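Long-range contacts in cyclopropane mycolic acid synthase MmaA2 (PDB 1TPY), which forms the distal cis-cyclopropane ring of alpha mycolic acids, and cyclopropanates methoxymycolates, with S-adenosyl-L-methionine as methylene donor: residues A[223-228]-A[281-286]; A[28-33]-A[75-80]; A[128-133]-A[155-160]. All blocks are in the same frame, centred on the assembly; numbering follows the deposited sequence.

Interaction 1 (A[223-228]-A[281-286]); sequences TRRQSL and NQFTLA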
# COMPACT_ATOMS: atom_id res chain seq x y z
N THR A 223 11.87 15.30 1.78
CA THR A 223 13.05 15.45 0.96
C THR A 223 12.73 15.14 -0.49
O THR A 223 13.49 15.46 -1.39
CB THR A 223 14.19 14.53 1.45
OG1 THR A 223 13.81 13.17 1.31
CG2 THR A 223 14.48 14.81 2.92
N ARG A 224 11.57 14.53 -0.72
CA ARG A 224 11.16 14.20 -2.08
C ARG A 224 9.81 13.54 -2.19
O ARG A 224 9.46 12.68 -1.39
CB ARG A 224 12.19 13.27 -2.73
CG ARG A 224 11.82 12.84 -4.14
CD ARG A 224 12.68 11.68 -4.59
NE ARG A 224 12.32 11.20 -5.92
CZ ARG A 224 12.76 11.72 -7.06
NH1 ARG A 224 12.37 11.21 -8.22
NH2 ARG A 224 13.62 12.74 -7.04
N ARG A 225 9.05 13.97 -3.19
CA ARG A 225 7.75 13.40 -3.51
C ARG A 225 7.87 12.92 -4.95
O ARG A 225 8.24 13.70 -5.83
CB ARG A 225 6.61 14.42 -3.41
CG ARG A 225 5.27 13.82 -3.86
CD ARG A 225 4.08 14.76 -3.69
NE ARG A 225 4.12 15.91 -4.58
CZ ARG A 225 3.84 15.87 -5.88
NH1 ARG A 225 3.49 14.73 -6.46
NH2 ARG A 225 3.92 16.98 -6.61
N GLN A 226 7.58 11.65 -5.19
CA GLN A 226 7.67 11.09 -6.53
C GLN A 226 6.35 10.43 -6.91
O GLN A 226 5.84 9.58 -6.18
CB GLN A 226 8.83 10.08 -6.62
CG GLN A 226 8.82 9.20 -7.87
CD GLN A 226 10.08 8.35 -8.00
OE1 GLN A 226 10.72 7.99 -7.01
NE2 GLN A 226 10.44 8.01 -9.24
N SER A 227 5.81 10.84 -8.05
CA SER A 227 4.55 10.31 -8.55
C SER A 227 4.77 9.11 -9.45
O SER A 227 5.73 9.06 -10.21
CB SER A 227 3.78 11.39 -9.31
OG SER A 227 2.57 10.89 -9.84
N LEU A 228 3.86 8.14 -9.36
CA LEU A 228 3.91 6.94 -10.19
C LEU A 228 2.56 6.82 -10.89
O LEU A 228 2.18 5.74 -11.34
CB LEU A 228 4.14 5.70 -9.32
CG LEU A 228 5.56 5.36 -8.84
CD1 LEU A 228 6.25 6.58 -8.28
CD2 LEU A 228 5.49 4.26 -7.80
N ASN A 281 1.72 8.63 -4.86
CA ASN A 281 3.02 9.23 -4.58
C ASN A 281 3.87 8.56 -3.51
O ASN A 281 3.35 7.93 -2.59
CB ASN A 281 2.83 10.69 -4.16
CG ASN A 281 2.35 11.57 -5.29
OD1 ASN A 281 1.15 11.80 -5.46
ND2 ASN A 281 3.29 12.07 -6.08
N GLN A 282 5.18 8.71 -3.66
CA GLN A 282 6.12 8.19 -2.69
C GLN A 282 6.72 9.41 -1.99
O GLN A 282 7.39 10.25 -2.62
CB GLN A 282 7.23 7.36 -3.35
CG GLN A 282 6.76 5.97 -3.78
CD GLN A 282 7.89 5.00 -4.02
OE1 GLN A 282 7.67 3.79 -4.16
NE2 GLN A 282 9.11 5.51 -4.07
N PHE A 283 6.46 9.53 -0.69
CA PHE A 283 6.97 10.64 0.09
C PHE A 283 8.15 10.21 0.95
O PHE A 283 8.01 9.36 1.83
CB PHE A 283 5.90 11.20 1.02
CG PHE A 283 4.69 11.75 0.31
CD1 PHE A 283 3.66 10.91 -0.09
CD2 PHE A 283 4.56 13.12 0.10
CE1 PHE A 283 2.51 11.42 -0.69
CE2 PHE A 283 3.41 13.64 -0.50
CZ PHE A 283 2.39 12.79 -0.89
N THR A 284 9.31 10.80 0.69
CA THR A 284 10.49 10.48 1.46
C THR A 284 10.52 11.49 2.60
O THR A 284 10.84 12.66 2.38
CB THR A 284 11.77 10.59 0.61
OG1 THR A 284 11.69 9.67 -0.48
CG2 THR A 284 13.00 10.26 1.45
N LEU A 285 10.17 11.03 3.80
CA LEU A 285 10.11 11.88 4.99
C LEU A 285 11.25 11.60 5.96
O LEU A 285 11.38 10.49 6.49
CB LEU A 285 8.77 11.66 5.69
CG LEU A 285 7.56 11.96 4.80
CD1 LEU A 285 6.30 11.36 5.39
CD2 LEU A 285 7.43 13.46 4.62
N ALA A 286 12.06 12.63 6.21
CA ALA A 286 13.20 12.51 7.11
C ALA A 286 13.00 13.30 8.39
O ALA A 286 12.48 14.42 8.37
CB ALA A 286 14.46 12.98 6.38

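Interaction 2 (A[28-33]-A[75-80]); sequences DPTQTY and WGATMR. With SAH (S-adenosyl-L-homocysteine), chain C; 16A (cetyl-trimethyl-ammonium), chain D.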
# COMPACT_ATOMS: atom_id res chain seq x y z
N ASP A 28 0.54 -10.31 -8.96
CA ASP A 28 1.73 -10.93 -9.52
C ASP A 28 2.13 -12.00 -8.50
O ASP A 28 1.60 -12.03 -7.39
CB ASP A 28 2.86 -9.92 -9.70
CG ASP A 28 3.53 -9.56 -8.39
OD1 ASP A 28 2.99 -8.71 -7.65
OD2 ASP A 28 4.58 -10.16 -8.09
N PRO A 29 3.07 -12.89 -8.86
CA PRO A 29 3.50 -13.95 -7.93
C PRO A 29 3.89 -13.54 -6.51
O PRO A 29 3.67 -14.30 -5.57
CB PRO A 29 4.65 -14.61 -8.69
CG PRO A 29 4.22 -14.47 -10.12
CD PRO A 29 3.74 -13.04 -10.17
N THR A 30 4.46 -12.35 -6.34
CA THR A 30 4.87 -11.88 -5.01
C THR A 30 3.68 -11.39 -4.20
O THR A 30 3.83 -11.01 -3.04
CB THR A 30 5.86 -10.70 -5.09
OG1 THR A 30 5.15 -9.53 -5.49
CG2 THR A 30 6.97 -10.99 -6.08
N GLN A 31 2.51 -11.37 -4.82
CA GLN A 31 1.30 -10.92 -4.15
C GLN A 31 1.41 -9.47 -3.67
O GLN A 31 0.84 -9.10 -2.64
CB GLN A 31 0.96 -11.84 -2.97
CG GLN A 31 0.96 -13.33 -3.31
CD GLN A 31 0.04 -13.68 -4.47
OE1 GLN A 31 -1.14 -13.33 -4.48
NE2 GLN A 31 0.59 -14.38 -5.46
N THR A 32 2.18 -8.66 -4.39
CA THR A 32 2.31 -7.26 -4.05
C THR A 32 0.97 -6.67 -4.46
O THR A 32 0.43 -7.02 -5.51
CB THR A 32 3.46 -6.58 -4.82
OG1 THR A 32 4.70 -7.18 -4.44
CG2 THR A 32 3.51 -5.10 -4.50
N TYR A 33 0.42 -5.80 -3.63
CA TYR A 33 -0.89 -5.23 -3.90
C TYR A 33 -0.81 -3.72 -3.77
O TYR A 33 -1.34 -3.14 -2.83
CB TYR A 33 -1.88 -5.82 -2.90
CG TYR A 33 -3.34 -5.72 -3.27
CD1 TYR A 33 -4.32 -6.17 -2.39
CD2 TYR A 33 -3.75 -5.17 -4.49
CE1 TYR A 33 -5.67 -6.09 -2.70
CE2 TYR A 33 -5.10 -5.08 -4.82
CZ TYR A 33 -6.05 -5.55 -3.91
OH TYR A 33 -7.39 -5.48 -4.20
N TRP A 75 1.36 -9.11 2.00
CA TRP A 75 1.81 -10.49 1.97
C TRP A 75 3.32 -10.68 2.13
O TRP A 75 3.87 -11.72 1.78
CB TRP A 75 1.29 -11.18 0.70
CG TRP A 75 -0.16 -11.57 0.80
CD1 TRP A 75 -0.66 -12.67 1.43
CD2 TRP A 75 -1.29 -10.84 0.31
NE1 TRP A 75 -2.04 -12.67 1.38
CE2 TRP A 75 -2.45 -11.55 0.70
CE3 TRP A 75 -1.44 -9.65 -0.41
CZ2 TRP A 75 -3.74 -11.11 0.38
CZ3 TRP A 75 -2.73 -9.21 -0.72
CH2 TRP A 75 -3.86 -9.94 -0.32
N GLY A 76 3.98 -9.65 2.64
CA GLY A 76 5.40 -9.72 2.93
C GLY A 76 6.51 -9.64 1.89
O GLY A 76 7.68 -9.72 2.27
N ALA A 77 6.18 -9.46 0.62
CA ALA A 77 7.24 -9.40 -0.40
C ALA A 77 8.24 -8.28 -0.12
O ALA A 77 9.45 -8.46 -0.29
CB ALA A 77 6.64 -9.22 -1.80
N THR A 78 7.75 -7.12 0.30
CA THR A 78 8.64 -6.01 0.57
C THR A 78 9.66 -6.36 1.66
O THR A 78 10.85 -6.13 1.48
CB THR A 78 7.85 -4.75 0.98
OG1 THR A 78 7.00 -4.36 -0.10
CG2 THR A 78 8.81 -3.59 1.30
N MET A 79 9.19 -6.91 2.78
CA MET A 79 10.11 -7.28 3.85
C MET A 79 11.09 -8.35 3.40
O MET A 79 12.29 -8.22 3.64
CB MET A 79 9.35 -7.77 5.08
CG MET A 79 8.60 -6.67 5.81
SD MET A 79 7.84 -7.24 7.32
CE MET A 79 6.58 -8.38 6.65
N ARG A 80 10.60 -9.40 2.76
CA ARG A 80 11.47 -10.46 2.30
C ARG A 80 12.54 -9.90 1.36
O ARG A 80 13.69 -10.32 1.40
CB ARG A 80 10.67 -11.55 1.59
CG ARG A 80 9.74 -12.33 2.53
CD ARG A 80 9.27 -13.63 1.87
NE ARG A 80 8.50 -13.40 0.65
CZ ARG A 80 7.21 -13.09 0.61
NH1 ARG A 80 6.51 -12.97 1.73
NH2 ARG A 80 6.62 -12.88 -0.56
N SAH C . 2.24 -2.92 1.64
CA SAH C . 1.72 -4.08 0.92
CB SAH C . 0.21 -4.28 1.17
CG SAH C . -0.74 -3.13 0.84
SD SAH C . -2.48 -3.51 1.17
C SAH C . 1.98 -3.95 -0.59
O SAH C . 2.41 -2.86 -1.01
OXT SAH C . 1.74 -4.93 -1.32
C5' SAH C . -2.83 -2.48 2.62
C4' SAH C . -2.10 -3.02 3.86
O4' SAH C . -2.06 -2.06 4.94
C3' SAH C . -2.74 -4.28 4.43
O3' SAH C . -1.70 -5.21 4.79
C2' SAH C . -3.48 -3.78 5.64
O2' SAH C . -3.71 -4.84 6.59
C1' SAH C . -2.56 -2.71 6.12
N9 SAH C . -3.19 -1.70 7.07
C8 SAH C . -4.30 -0.92 6.95
N7 SAH C . -4.57 -0.15 7.96
C5 SAH C . -3.53 -0.44 8.84
C6 SAH C . -3.19 0.03 10.14
N6 SAH C . -3.91 0.94 10.79
N1 SAH C . -2.07 -0.49 10.74
C2 SAH C . -1.33 -1.42 10.09
N3 SAH C . -1.55 -1.94 8.87
C4 SAH C . -2.68 -1.39 8.30
C1 16A D . -5.88 -0.14 -6.63
C2 16A D . -6.76 0.67 -5.67
C3 16A D . -7.08 2.05 -6.27
C4 16A D . -7.96 2.94 -5.42
C5 16A D . -8.19 4.28 -6.15
C6 16A D . -9.07 5.30 -5.41
C7 16A D . -10.55 4.95 -5.15
C8 16A D . -11.30 5.73 -4.04
C9 16A D . -10.61 5.80 -2.65
C10 16A D . -10.42 4.46 -1.90
C11 16A D . -9.35 4.46 -0.78
C12 16A D . -8.86 3.07 -0.35
C13 16A D . -7.49 2.73 -0.95
C14 16A D . -7.06 1.31 -0.59
C15 16A D . -5.84 0.97 -1.46
C16 16A D . -5.48 -0.51 -1.23
N1 16A D . -4.36 -1.30 -1.91
C17 16A D . -4.09 -2.61 -1.75
C18 16A D . -4.42 -1.14 -3.41
C19 16A D . -3.03 -0.69 -1.51
O HOH W 1 1.75 -7.54 -0.61

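Interaction 3 (A[128-133]-A[155-160]); sequences EPVDRI and HKILPP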
# COMPACT_ATOMS: atom_id res chain seq x y z
N GLU A 128 7.57 -0.01 19.38
CA GLU A 128 8.96 -0.43 19.43
C GLU A 128 9.89 0.46 18.61
O GLU A 128 9.51 0.99 17.57
CB GLU A 128 9.10 -1.86 18.90
CG GLU A 128 8.42 -2.93 19.73
CD GLU A 128 8.69 -4.31 19.17
OE1 GLU A 128 9.61 -4.43 18.35
OE2 GLU A 128 7.99 -5.27 19.57
N PRO A 129 11.13 0.66 19.08
CA PRO A 129 12.05 1.50 18.33
C PRO A 129 12.47 0.76 17.06
O PRO A 129 12.70 -0.44 17.10
CB PRO A 129 13.23 1.68 19.29
CG PRO A 129 12.60 1.52 20.65
CD PRO A 129 11.66 0.36 20.43
N VAL A 130 12.53 1.47 15.94
CA VAL A 130 12.95 0.86 14.68
C VAL A 130 13.86 1.84 13.96
O VAL A 130 13.86 3.04 14.27
CB VAL A 130 11.74 0.51 13.79
CG1 VAL A 130 10.79 -0.43 14.55
CG2 VAL A 130 11.01 1.79 13.37
N ASP A 131 14.64 1.35 13.00
CA ASP A 131 15.57 2.22 12.28
C ASP A 131 14.99 2.93 11.07
O ASP A 131 15.32 4.08 10.80
CB ASP A 131 16.79 1.41 11.89
CG ASP A 131 17.51 0.87 13.10
OD1 ASP A 131 17.77 -0.35 13.16
OD2 ASP A 131 17.81 1.68 14.01
N ARG A 132 14.13 2.24 10.34
CA ARG A 132 13.52 2.83 9.16
C ARG A 132 12.11 2.30 9.03
O ARG A 132 11.78 1.25 9.59
CB ARG A 132 14.35 2.49 7.92
CG ARG A 132 15.75 3.10 7.91
CD ARG A 132 15.70 4.62 7.72
NE ARG A 132 17.03 5.21 7.59
CZ ARG A 132 17.87 5.43 8.61
NH1 ARG A 132 17.52 5.11 9.85
NH2 ARG A 132 19.07 5.95 8.37
N ILE A 133 11.26 3.03 8.32
CA ILE A 133 9.88 2.61 8.13
C ILE A 133 9.46 2.72 6.67
O ILE A 133 9.73 3.73 6.01
CB ILE A 133 8.89 3.47 8.95
CG1 ILE A 133 9.21 3.38 10.45
CG2 ILE A 133 7.47 2.99 8.71
CD1 ILE A 133 8.48 4.43 11.27
N HIS A 155 7.39 9.14 13.99
CA HIS A 155 8.43 10.06 14.42
C HIS A 155 8.98 9.61 15.77
O HIS A 155 10.17 9.69 16.04
CB HIS A 155 7.84 11.48 14.51
CG HIS A 155 8.86 12.57 14.65
ND1 HIS A 155 9.51 12.83 15.84
CD2 HIS A 155 9.34 13.46 13.75
CE1 HIS A 155 10.35 13.84 15.66
NE2 HIS A 155 10.26 14.24 14.41
N LYS A 156 8.08 9.12 16.62
CA LYS A 156 8.45 8.65 17.94
C LYS A 156 9.36 7.42 17.90
O LYS A 156 10.37 7.37 18.60
CB LYS A 156 7.19 8.32 18.75
CG LYS A 156 7.45 7.97 20.21
CD LYS A 156 8.04 9.17 20.96
CE LYS A 156 8.08 8.95 22.47
NZ LYS A 156 8.56 10.17 23.20
N ILE A 157 9.01 6.43 17.08
CA ILE A 157 9.80 5.20 17.03
C ILE A 157 11.06 5.22 16.18
O ILE A 157 11.89 4.32 16.29
CB ILE A 157 8.93 3.99 16.62
CG1 ILE A 157 8.50 4.10 15.15
CG2 ILE A 157 7.69 3.91 17.51
CD1 ILE A 157 7.66 2.92 14.68
N LEU A 158 11.21 6.24 15.34
CA LEU A 158 12.40 6.34 14.49
C LEU A 158 13.57 6.99 15.20
O LEU A 158 13.39 7.80 16.10
CB LEU A 158 12.09 7.16 13.23
CG LEU A 158 11.34 6.50 12.09
CD1 LEU A 158 11.03 7.54 11.02
CD2 LEU A 158 12.17 5.37 11.52
N PRO A 159 14.80 6.64 14.81
CA PRO A 159 15.97 7.25 15.46
C PRO A 159 16.01 8.73 15.04
O PRO A 159 15.26 9.15 14.17
CB PRO A 159 17.13 6.43 14.91
CG PRO A 159 16.66 6.06 13.53
CD PRO A 159 15.22 5.67 13.78
N PRO A 160 16.89 9.53 15.67
CA PRO A 160 16.98 10.95 15.34
C PRO A 160 17.22 11.29 13.86
O PRO A 160 16.82 12.36 13.40
CB PRO A 160 18.11 11.45 16.25
CG PRO A 160 18.94 10.22 16.47
CD PRO A 160 17.90 9.16 16.68

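Interaction 1 (A[223-228]-A[281-286])
Residues 223-227 and 281-286 pair as the last two strands of the S-adenosylmethionine-dependent methyltransferase sheet, in which strand 278-286 runs against the rest, inserted between 163-171 and the edge strand 221-227. Gln226 and Gln282 form a hydrogen-bonded antiparallel pair: Gln226 N reaches Gln282 O at 2.9 Å, and Gln282 N returns to Gln226 O at 2.7 Å. Further along, Thr284 N gives an essentially straight bond (180° at the hydrogen) to Arg224 O at 2.8 Å. Thr284 O is gripped twice by Thr223, whose backbone N approaches nearly along the C=O axis at 2.9 Å, while OG1 comes from above the carbonyl plane at 3.2 Å. Threonine suits this strand end because its hydroxyl can supplement a main-chain bond.

On the face carrying Arg225 and Phe283, which helix 208-218 covers, the arginine chain leaves with CG anti to the backbone N (chi1 175°). It lies alongside the phenyl ring, pointing the same way. Arg225 CG sits over one face of the ring, 4.3 Å from the Phe283 centroid, in a CH-pi contact, and Arg225 CD touches Phe283 CE2 at 3.4 Å. A bend at chi3 (68°) then carries the guanidinium toward the end of the Asn281 side chain. The other face holds Gln226 and Gln282 side by side under helix 45-57; Gln226 OE1 is bonded to Lys59. Arginine thus serves two chemistries: its methylenes shield the buried aromatic ring, while its guanidinium continues past the ring to the neighbourhood of Asn281, on an exposed residue of the edge strand.

Interaction 2 (A[28-33]-A[75-80])
Tyr33 and Trp75 lie side by side and point the same way, with Tyr33 CD1 at the edge of the indole, 3.8 Å from Trp75 CZ3. With CG anti to the backbone N (chi1 -161°), one face of the phenol ring receives methyl C17 of cetyl-trimethyl-ammonium, 3.5 Å above the plane and over its centre. Its hydroxyl bonds to Tyr265 and His15. Gln31 meets the root of the indole, CB to Trp75 CB at 3.7 Å, and Gln31 O comes within 3.2 Å of Trp75 CE3. Trp75 and Ala77 follow the glycines Gly72 and Gly74, which bind S-adenosylmethionine, in a strand-turn-helix consistent with the Rossmann-type glycine-rich motif, running from strand 67-71 into helix 77-86. Ala77, small enough for close approach at this helix start, sets CB against Thr30 CB at 3.7 Å. Thr30 is itself positioned by an Asx turn: Asp28 OD2 takes Thr30 N from above the carboxylate plane, and Thr30 OG1 on its syn lone pair at 2.7 Å. Between the two segments a water donates to Gln31 O and to OXT of S-adenosylhomocysteine and accepts from Trp75 N; Tyr33 N holds the same OXT by a nearly straight bond of 2.8 Å (176°).

Interaction 3 (A[128-133]-A[155-160])
Val130 and Ile157 share the one hydrogen bond that crosses this contact: Val130 N donates to Ile157 O at 2.9 Å with little bend (171° at the hydrogen). The same carbonyl, at the end of helix 147-157, also receives a CA-H...O contact from Pro129. A hydrogen bond inside 128-133, Arg132 NH1 to Asp131 O at 2.6 Å, places the guanidinium beside the Pro159 ring.

Apolar packing does most of the remaining work. Ile157 turns toward the neighbouring segment with CG1 between the backbone N and the carbonyl carbon (chi1 69°), which brings Ile157 CD1 to Val130 CG2 and to Ile133 CD1, each at 3.8 Å. Ile133 CD1 also presses on Leu158 CG at 3.6 Å, the two chains crossing at a slant. Branched aliphatic chains suit this buried site, where Val130 and Ile157 also touch Leu69.

Carbonyl oxygens also meet carbon atoms. Glu128 O rests 3.2 Å from Ile157 CB, and Val130 O lies 3.0 Å from Pro159 CD, a close approach that proline, lacking an N-H, makes with carbon.

The lead-in to strand 132-136 and the end of helix 147-157 thus meet within the beta-alpha-beta crossover that joins the parallel strands 132-136 and 163-171 of the Rossmann-like methyltransferase fold.

From the N terminus, interaction 2 comes first: the loop at 28-33, ahead of helix 45-57, returns across 41 residues to the turn and helix after strand 67-71, joining the N-terminal part to the cofactor site. Interaction 3 closes a shorter loop of 21 residues between 133 and 155, spanning strand 132-136 and helix 147-157. Interaction 1 closes the last and longest, 52 mostly helical residues separating edge strand 221-227 from strand 278-286. The three loops follow in series; none nests or crosses. Interactions 1 and 3 reach the same sheet, their nearest atoms about 5 Å apart, with strand 163-171 lying between strands 132-136 and 278-286.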